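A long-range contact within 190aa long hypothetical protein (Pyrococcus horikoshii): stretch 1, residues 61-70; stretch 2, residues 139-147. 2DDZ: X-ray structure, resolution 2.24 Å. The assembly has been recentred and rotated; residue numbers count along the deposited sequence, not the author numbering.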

# COMPACT_ATOMS: atom_id res chain seq x y z
N LYS E 61 -6.02 27.36 -19.00
CA LYS E 61 -5.74 26.94 -20.37
C LYS E 61 -6.95 26.30 -21.04
O LYS E 61 -7.82 25.74 -20.38
CB LYS E 61 -4.59 25.94 -20.41
CG LYS E 61 -3.21 26.55 -20.21
CD LYS E 61 -2.12 25.55 -20.57
CE LYS E 61 -0.73 26.17 -20.44
NZ LYS E 61 0.35 25.22 -20.83
N GLU E 62 -7.00 26.40 -22.36
CA GLU E 62 -8.08 25.77 -23.12
C GLU E 62 -7.42 24.53 -23.67
O GLU E 62 -6.31 24.62 -24.20
CB GLU E 62 -8.52 26.61 -24.32
CG GLU E 62 -9.13 27.95 -24.03
CD GLU E 62 -9.61 28.63 -25.30
OE1 GLU E 62 -10.62 28.17 -25.89
OE2 GLU E 62 -8.96 29.61 -25.73
N ILE E 63 -8.07 23.39 -23.54
CA ILE E 63 -7.51 22.17 -24.10
C ILE E 63 -8.46 21.82 -25.25
O ILE E 63 -9.48 21.15 -25.05
CB ILE E 63 -7.48 21.02 -23.06
CG1 ILE E 63 -6.83 21.50 -21.77
CG2 ILE E 63 -6.65 19.87 -23.59
CD1 ILE E 63 -5.39 21.93 -21.93
N LYS E 64 -8.14 22.31 -26.45
CA LYS E 64 -8.97 22.07 -27.62
C LYS E 64 -8.24 21.64 -28.89
O LYS E 64 -7.04 21.87 -29.06
CB LYS E 64 -9.79 23.32 -27.95
CG LYS E 64 -10.86 23.69 -26.95
CD LYS E 64 -11.59 24.95 -27.42
CE LYS E 64 -12.69 25.36 -26.46
NZ LYS E 64 -13.41 26.57 -26.94
N GLY E 65 -9.01 21.02 -29.78
CA GLY E 65 -8.50 20.56 -31.06
C GLY E 65 -9.72 20.03 -31.78
O GLY E 65 -10.69 19.63 -31.12
N ASP E 66 -9.71 20.03 -33.11
CA ASP E 66 -10.86 19.52 -33.84
C ASP E 66 -10.66 18.07 -34.26
O ASP E 66 -11.63 17.36 -34.53
CB ASP E 66 -11.16 20.38 -35.07
CG ASP E 66 -11.69 21.77 -34.70
OD1 ASP E 66 -12.63 21.86 -33.88
OD2 ASP E 66 -11.16 22.76 -35.25
N ASP E 67 -9.41 17.63 -34.32
CA ASP E 67 -9.11 16.28 -34.74
C ASP E 67 -7.87 15.74 -34.02
O ASP E 67 -6.75 16.20 -34.26
CB ASP E 67 -8.90 16.26 -36.25
CG ASP E 67 -8.96 14.88 -36.83
OD1 ASP E 67 -9.83 14.10 -36.37
OD2 ASP E 67 -8.17 14.59 -37.74
N MET E 68 -8.08 14.75 -33.16
CA MET E 68 -6.99 14.19 -32.36
C MET E 68 -7.15 12.68 -32.17
O MET E 68 -8.27 12.15 -32.17
CB MET E 68 -7.01 14.90 -30.98
CG MET E 68 -5.82 14.68 -30.03
SD MET E 68 -6.02 15.55 -28.44
CE MET E 68 -5.37 16.99 -28.84
N VAL E 69 -6.02 11.98 -32.04
CA VAL E 69 -6.01 10.55 -31.77
C VAL E 69 -5.89 10.45 -30.23
O VAL E 69 -4.92 10.95 -29.64
CB VAL E 69 -4.79 9.83 -32.42
CG1 VAL E 69 -4.70 8.40 -31.91
CG2 VAL E 69 -4.93 9.82 -33.93
N HIS E 70 -6.87 9.82 -29.59
CA HIS E 70 -6.88 9.70 -28.13
C HIS E 70 -6.52 8.31 -27.62
O HIS E 70 -6.91 7.29 -28.22
CB HIS E 70 -8.27 10.06 -27.59
CG HIS E 70 -8.71 11.45 -27.93
ND1 HIS E 70 -8.24 12.57 -27.28
CD2 HIS E 70 -9.59 11.90 -28.86
CE1 HIS E 70 -8.80 13.65 -27.79
NE2 HIS E 70 -9.62 13.27 -28.75
N ASN E 139 -2.32 15.42 -31.96
CA ASN E 139 -3.01 16.23 -32.96
C ASN E 139 -2.95 15.54 -34.32
O ASN E 139 -1.88 15.07 -34.73
CB ASN E 139 -2.35 17.61 -33.12
CG ASN E 139 -2.41 18.46 -31.87
OD1 ASN E 139 -3.47 18.73 -31.32
ND2 ASN E 139 -1.24 18.92 -31.41
N VAL E 140 -4.09 15.45 -35.00
CA VAL E 140 -4.12 14.89 -36.35
C VAL E 140 -3.86 16.13 -37.22
O VAL E 140 -2.99 16.13 -38.10
CB VAL E 140 -5.50 14.29 -36.69
CG1 VAL E 140 -5.53 13.88 -38.16
CG2 VAL E 140 -5.77 13.08 -35.80
N LYS E 141 -4.62 17.19 -36.93
CA LYS E 141 -4.52 18.49 -37.58
C LYS E 141 -4.25 19.50 -36.44
O LYS E 141 -4.38 19.16 -35.25
CB LYS E 141 -5.85 18.89 -38.25
CG LYS E 141 -6.50 17.84 -39.15
CD LYS E 141 -7.91 18.30 -39.60
CE LYS E 141 -8.72 17.16 -40.23
NZ LYS E 141 -7.98 16.50 -41.35
N THR E 142 -3.88 20.73 -36.79
CA THR E 142 -3.65 21.74 -35.77
C THR E 142 -4.78 22.75 -35.84
O THR E 142 -4.67 23.87 -35.34
CB THR E 142 -2.31 22.46 -35.98
OG1 THR E 142 -2.35 23.20 -37.21
CG2 THR E 142 -1.15 21.45 -36.02
N VAL E 143 -5.88 22.34 -36.47
CA VAL E 143 -7.06 23.19 -36.58
C VAL E 143 -7.82 23.09 -35.26
O VAL E 143 -7.83 22.04 -34.62
CB VAL E 143 -8.01 22.72 -37.75
CG1 VAL E 143 -9.34 23.47 -37.68
CG2 VAL E 143 -7.35 22.98 -39.10
N GLY E 144 -8.45 24.19 -34.86
CA GLY E 144 -9.20 24.19 -33.61
C GLY E 144 -8.34 24.31 -32.37
O GLY E 144 -8.85 24.53 -31.27
N VAL E 145 -7.03 24.14 -32.54
CA VAL E 145 -6.11 24.24 -31.42
C VAL E 145 -5.95 25.69 -31.01
O VAL E 145 -5.74 26.56 -31.85
CB VAL E 145 -4.72 23.68 -31.78
CG1 VAL E 145 -3.76 23.84 -30.60
CG2 VAL E 145 -4.83 22.22 -32.17
N PRO E 146 -6.05 25.97 -29.70
CA PRO E 146 -5.92 27.35 -29.22
C PRO E 146 -4.55 27.94 -29.55
O PRO E 146 -3.52 27.29 -29.39
CB PRO E 146 -6.16 27.22 -27.72
CG PRO E 146 -5.64 25.84 -27.43
CD PRO E 146 -6.20 25.04 -28.57
N PRO E 147 -4.53 29.19 -30.04
CA PRO E 147 -3.27 29.85 -30.39
C PRO E 147 -2.39 30.14 -29.19
O PRO E 147 -2.86 30.30 -28.06
CB PRO E 147 -3.73 31.12 -31.09
CG PRO E 147 -5.01 31.43 -30.41
CD PRO E 147 -5.67 30.08 -30.34

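This is a contact held mainly by backbone: a strand-and-corner segment lies against an irregular loop, fastened by two main-chain hydrogen bonds with one apolar side-chain pair beside them. Met 68 and Asn 139 form an antiparallel, non-hydrogen-bonded bridge, CA to CA 4.5 Å, with both side chains on the same face; there Met 68 CE comes within 3.6 Å of Asn 139 OD1. Next to this pair, Val 140 N donates to Asp 67 O at 2.9 Å, nearly straight at 163°. The second bond runs from Asp 66 N to Val 143 O at 3.1 Å; both bonds therefore use the corner residues, Asp 66 and Asp 67, so the loop is pinned where the strand turns.

On the Lys 64 side of the corner no hydrogen bond crosses. Lys 64 O accepts a CA-H...O contact from Val 145 CA at 3.5 Å and lies 3.3 Å from Pro 146 CD, so carbon atoms face this carbonyl. Gly 144 suits its place twice: its phi is positive, and an ideal CB would fall 2.1 Å from Asp 66 OD2. On the other flank, Val 140 CG2 packs against Val 69 CG2 at 3.9 Å. Asp 67 OD2 lies 4.1 Å from Lys 141 NZ, a loose charge pairing short of a salt bridge, and the place of Asp 67 OD2 is less sure, since it sits too close to Val 140 in the model.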